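Local coordinates for protein predicted protease of the collagenase family (Methanopyrus kandleri, PDB 5D88) that binds a zinc ion on a TIM barrel and is probably a peptidase of the U32 family, at residues Ala159-Val164 / Val184-Ala189; Thr188-Thr194 / Arg231-Val237. All coordinates share one frame; numbering follows the deposited sequence.

Contact 1 (Ala159-Val164 / Val184-Ala189)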
# COMPACT_ATOMS: atom_id res chain seq x y z
N ALA A 159 -7.70 11.01 -14.13
CA ALA A 159 -8.93 10.56 -13.52
C ALA A 159 -10.10 11.45 -13.92
O ALA A 159 -9.96 12.67 -14.01
CB ALA A 159 -8.81 10.53 -11.99
N ASP A 160 -11.25 10.82 -14.17
CA ASP A 160 -12.52 11.51 -14.37
C ASP A 160 -13.33 11.63 -13.08
O ASP A 160 -14.08 12.60 -12.90
CB ASP A 160 -13.37 10.77 -15.40
CG ASP A 160 -12.73 10.73 -16.78
OD1 ASP A 160 -12.31 11.80 -17.27
OD2 ASP A 160 -12.65 9.63 -17.38
N VAL A 161 -13.17 10.65 -12.20
CA VAL A 161 -13.90 10.52 -10.95
C VAL A 161 -12.91 10.03 -9.91
O VAL A 161 -12.11 9.13 -10.20
CB VAL A 161 -15.06 9.50 -11.06
CG1 VAL A 161 -15.81 9.35 -9.76
CG2 VAL A 161 -15.97 9.85 -12.19
N ILE A 162 -12.95 10.61 -8.71
CA ILE A 162 -12.11 10.15 -7.61
C ILE A 162 -13.00 9.72 -6.47
O ILE A 162 -13.85 10.50 -6.01
CB ILE A 162 -11.11 11.23 -7.17
CG1 ILE A 162 -10.10 11.48 -8.30
CG2 ILE A 162 -10.38 10.77 -5.92
CD1 ILE A 162 -9.11 12.59 -8.03
N THR A 163 -12.83 8.49 -6.02
CA THR A 163 -13.48 7.98 -4.82
C THR A 163 -12.58 8.34 -3.64
O THR A 163 -11.41 7.96 -3.62
CB THR A 163 -13.69 6.47 -4.89
OG1 THR A 163 -14.23 6.09 -6.16
CG2 THR A 163 -14.64 6.02 -3.83
N VAL A 164 -13.11 9.11 -2.70
CA VAL A 164 -12.29 9.48 -1.55
C VAL A 164 -12.11 8.27 -0.63
O VAL A 164 -12.92 7.33 -0.61
CB VAL A 164 -12.90 10.66 -0.77
CG1 VAL A 164 -13.04 11.89 -1.66
CG2 VAL A 164 -14.24 10.25 -0.13
N VAL A 184 -12.64 17.17 -10.91
CA VAL A 184 -13.24 15.86 -11.16
C VAL A 184 -14.51 15.68 -10.36
O VAL A 184 -14.78 16.43 -9.41
CB VAL A 184 -12.27 14.72 -10.82
CG1 VAL A 184 -11.06 14.74 -11.70
CG2 VAL A 184 -11.87 14.78 -9.32
N GLU A 185 -15.29 14.68 -10.73
CA GLU A 185 -16.40 14.24 -9.90
C GLU A 185 -15.85 13.52 -8.68
O GLU A 185 -14.84 12.83 -8.75
CB GLU A 185 -17.31 13.31 -10.69
CG GLU A 185 -17.85 13.90 -11.98
CD GLU A 185 -18.74 15.07 -11.73
OE1 GLU A 185 -19.82 14.84 -11.15
OE2 GLU A 185 -18.38 16.20 -12.11
N LEU A 186 -16.54 13.67 -7.56
CA LEU A 186 -16.16 12.95 -6.35
C LEU A 186 -17.20 11.90 -5.99
O LEU A 186 -18.40 12.18 -5.96
CB LEU A 186 -15.96 13.90 -5.18
CG LEU A 186 -14.87 14.93 -5.39
CD1 LEU A 186 -14.82 15.78 -4.16
CD2 LEU A 186 -13.51 14.29 -5.65
N ARG A 187 -16.70 10.71 -5.70
CA ARG A 187 -17.51 9.56 -5.32
C ARG A 187 -17.20 9.17 -3.89
O ARG A 187 -16.06 9.30 -3.42
CB ARG A 187 -17.21 8.39 -6.25
CG ARG A 187 -17.94 7.09 -5.96
CD ARG A 187 -17.51 5.98 -6.94
NE ARG A 187 -18.15 6.08 -8.23
CZ ARG A 187 -18.17 5.12 -9.15
NH1 ARG A 187 -17.57 3.95 -8.93
NH2 ARG A 187 -18.78 5.33 -10.30
N THR A 188 -18.23 8.66 -3.20
CA THR A 188 -18.09 8.08 -1.88
C THR A 188 -18.49 6.62 -1.92
O THR A 188 -19.48 6.26 -2.57
CB THR A 188 -18.96 8.83 -0.85
OG1 THR A 188 -18.87 8.17 0.41
CG2 THR A 188 -20.41 8.88 -1.29
N ALA A 189 -17.71 5.78 -1.26
CA ALA A 189 -17.98 4.35 -1.15
C ALA A 189 -18.56 4.07 0.22
O ALA A 189 -17.96 4.42 1.23
CB ALA A 189 -16.70 3.54 -1.34
O HOH W 1 -15.45 3.65 -6.74
O HOH W 2 -15.55 6.77 0.15
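Arg-187 extends CG opposite its backbone N (chi1 178°), while Thr-163 on the neighbouring strand tucks OG1 beside its own N (chi1 -47°); these two choices bring the arginine's methylene chain slantwise past the hydroxyl, with CD of Arg-187 3.4 Å from OG1 of Thr-163. A water closes the pair, donating to Thr-163 OG1 at 2.8 Å and accepting from Arg-187 NH1 at 3.1 Å. The same hydroxyl bonds the carbonyl of Val-139, and the guanidinium goes on to Gln-81, Glu-244 and a cation-pi contact with Trp-25. With an alanine replacing Thr-163, the water and the Val-139 carbonyl would probably each lose a partner, and a gap would open beside CD of Arg-187. Further along the same face, CG1 of Val-161 rests against CB of Arg-187 at 3.9 Å. Underneath runs the parallel ladder of a beta-alpha-beta crossover in the TIM barrel, strands 161-163 and 185-190 joined through helix 172-181; the face of Val-161, Thr-163 and Arg-187 looks into the barrel, where Arg-187 reaches Trp-25 and Gln-81. Ile-162 is gripped twice: its N reaches Glu-185 O at 2.9 Å, and its O takes the nearly straight bond from Arg-187 N (172° at the hydrogen), which arrives tilted from the carbonyl plane. On the outward face, CD1 of Ile-162 meets CG2 of Val-184 at 3.8 Å, and the isoleucine also touches Ala-151 and Phe-154 of helix 148-157. Beyond the bond from Val-164 N to Arg-187 O, a second water spans the strands, giving a hydrogen to Val-164 O and taking one from Ala-189 N at 2.8 Å.

Contact 2 (Thr188-Thr194 / Arg231-Val237). With ACT (acetate ion), chain C.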
# COMPACT_ATOMS: atom_id res chain seq x y z
N THR A 188 -18.23 8.66 -3.20
CA THR A 188 -18.09 8.08 -1.88
C THR A 188 -18.49 6.62 -1.92
O THR A 188 -19.48 6.26 -2.57
CB THR A 188 -18.96 8.83 -0.85
OG1 THR A 188 -18.87 8.17 0.41
CG2 THR A 188 -20.41 8.88 -1.29
N ALA A 189 -17.71 5.78 -1.26
CA ALA A 189 -17.98 4.35 -1.15
C ALA A 189 -18.56 4.07 0.22
O ALA A 189 -17.96 4.42 1.23
CB ALA A 189 -16.70 3.54 -1.34
N VAL A 190 -19.73 3.41 0.24
CA VAL A 190 -20.44 3.08 1.48
C VAL A 190 -20.30 1.60 1.77
O VAL A 190 -20.67 0.76 0.93
CB VAL A 190 -21.92 3.47 1.38
CG1 VAL A 190 -22.65 3.16 2.69
CG2 VAL A 190 -22.04 4.94 0.98
N GLY A 191 -19.85 1.27 2.97
CA GLY A 191 -19.57 -0.10 3.32
C GLY A 191 -18.15 -0.49 3.01
O GLY A 191 -17.86 -1.69 2.89
N ALA A 192 -17.28 0.49 2.86
CA ALA A 192 -15.89 0.27 2.47
C ALA A 192 -14.98 0.50 3.67
O ALA A 192 -15.32 1.21 4.62
CB ALA A 192 -15.51 1.21 1.33
N ILE A 193 -13.80 -0.07 3.59
CA ILE A 193 -12.79 0.03 4.64
C ILE A 193 -11.93 1.25 4.38
O ILE A 193 -11.57 1.54 3.24
CB ILE A 193 -11.95 -1.26 4.69
CG1 ILE A 193 -12.84 -2.45 5.03
CG2 ILE A 193 -10.83 -1.16 5.72
CD1 ILE A 193 -12.26 -3.71 4.54
N THR A 194 -11.63 2.00 5.44
CA THR A 194 -10.73 3.13 5.35
C THR A 194 -9.28 2.69 5.48
O THR A 194 -8.95 1.74 6.19
CB THR A 194 -11.02 4.18 6.43
OG1 THR A 194 -9.97 5.15 6.44
CG2 THR A 194 -11.12 3.58 7.80
N ARG A 231 -12.14 -4.94 11.20
CA ARG A 231 -11.90 -4.02 10.10
C ARG A 231 -12.64 -2.70 10.30
O ARG A 231 -13.78 -2.67 10.77
CB ARG A 231 -12.30 -4.68 8.78
CG ARG A 231 -11.37 -5.83 8.39
CD ARG A 231 -11.53 -6.25 6.94
NE ARG A 231 -10.76 -7.46 6.66
CZ ARG A 231 -11.16 -8.66 7.02
NH1 ARG A 231 -12.34 -8.80 7.61
NH2 ARG A 231 -10.41 -9.72 6.79
N VAL A 232 -12.00 -1.60 9.92
CA VAL A 232 -12.58 -0.27 10.11
C VAL A 232 -13.42 0.03 8.88
O VAL A 232 -12.96 0.68 7.91
CB VAL A 232 -11.53 0.80 10.38
CG1 VAL A 232 -12.18 2.14 10.73
CG2 VAL A 232 -10.60 0.34 11.55
N VAL A 233 -14.69 -0.43 8.91
CA VAL A 233 -15.64 -0.18 7.83
C VAL A 233 -16.37 1.12 8.13
O VAL A 233 -16.75 1.39 9.27
CB VAL A 233 -16.65 -1.34 7.68
CG1 VAL A 233 -17.56 -1.08 6.50
CG2 VAL A 233 -15.94 -2.69 7.52
N VAL A 234 -16.59 1.93 7.10
CA VAL A 234 -17.30 3.19 7.24
C VAL A 234 -18.68 3.02 6.62
O VAL A 234 -18.80 2.78 5.42
CB VAL A 234 -16.55 4.36 6.60
CG1 VAL A 234 -17.29 5.66 6.84
CG2 VAL A 234 -15.14 4.44 7.17
N TRP A 235 -19.72 3.16 7.46
CA TRP A 235 -21.11 2.98 7.07
C TRP A 235 -21.85 4.29 6.92
O TRP A 235 -22.83 4.37 6.17
CB TRP A 235 -21.85 2.12 8.11
CG TRP A 235 -21.29 0.74 8.21
CD1 TRP A 235 -20.54 0.22 9.23
CD2 TRP A 235 -21.39 -0.30 7.22
NE1 TRP A 235 -20.19 -1.07 8.95
CE2 TRP A 235 -20.70 -1.42 7.73
CE3 TRP A 235 -22.02 -0.40 5.97
CZ2 TRP A 235 -20.61 -2.62 7.02
CZ3 TRP A 235 -21.94 -1.59 5.28
CH2 TRP A 235 -21.23 -2.69 5.81
N GLU A 236 -21.40 5.32 7.63
CA GLU A 236 -22.05 6.61 7.61
C GLU A 236 -21.55 7.41 6.43
O GLU A 236 -20.40 7.27 6.00
CB GLU A 236 -21.76 7.35 8.91
CG GLU A 236 -22.15 6.57 10.16
CD GLU A 236 -23.62 6.72 10.52
OE1 GLU A 236 -24.29 7.61 9.95
OE2 GLU A 236 -24.11 5.95 11.38
N VAL A 237 -22.40 8.28 5.89
CA VAL A 237 -22.00 9.11 4.77
C VAL A 237 -22.86 10.35 4.74
O VAL A 237 -24.01 10.33 5.18
CB VAL A 237 -22.09 8.32 3.45
CG1 VAL A 237 -23.51 7.83 3.24
CG2 VAL A 237 -21.61 9.18 2.28
C ACT C . -12.95 -2.72 1.05
O ACT C . -12.91 -1.49 1.30
OXT ACT C . -11.90 -3.22 0.57
CH3 ACT C . -14.17 -3.55 1.34
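Thr-194 and Val-232 meet more closely than carbons usually do, CG2 of the threonine standing 3.4 Å from CG1 of the valine. A chi1 of 170° turns Thr-194 OG1 opposite its backbone N, toward Asp-165, and leaves CG2 between N and C, against Val-232. Thr-194 N donates at 3.1 Å to Val-232 O, almost in line with the carbonyl, and Val-232 is the centre of an inverse gamma turn. Gly-191 is also closely packed, its CA 3.4 Å from CZ3 of Trp-235. With phi at +90°, a side chain here would jam against the preceding carbonyl as well as the indole. CG1 of Val-233 sits over one face of that ring, offset toward its rim. Val-234 gives its N to Ala-192 O at 2.9 Å and its O to Gly-191 N. Ile-193 N bonds an acetate O at 2.8 Å; the acetate is also hydrogen-bonded to His-141, Arg-204 and Leu-56 N. CD1 of Ile-193 abuts CD of Arg-231 at 3.6 Å, and the guanidinium beyond makes salt bridges to Glu-203 and Glu-226. Backbone pairing ends before Val-237, leaving side-chain touches: CG2 of Val-190 crosses CG1 of Val-237 at 4.0 Å, and Thr-188 OG1 meets the other methyl. Val-232 and Trp-235 are exposed although their inner atoms pack closely, whereas Ala-192 N is buried with no partner in the model. The short, weakly bonded antiparallel pair 192-193 with 233-234 is an addition to the TIM barrel, placed just where barrel strand 185-190 ends.

Strand 185-190 carries both contacts in series, and Thr-188 and Ala-189 belong to each; their centres lie about 15 Å apart. Contact 1 holds the earlier part of the strand in the barrel wall beside strand 161-163. In contact 2 the chain leaves the wall and pairs with 231-237, which returns after helix 200-213. The centre of contact 1 lies about 10 Å, that of contact 2 about 14 Å, from the centre of the chain. Neither contact includes the zinc ligands Cys-88 and His-209, though His-209 lies on that intervening helix. The acetate at contact 2, probably from the crystallisation liquor, is consistent with a spot that can accept an anion, with no function implied.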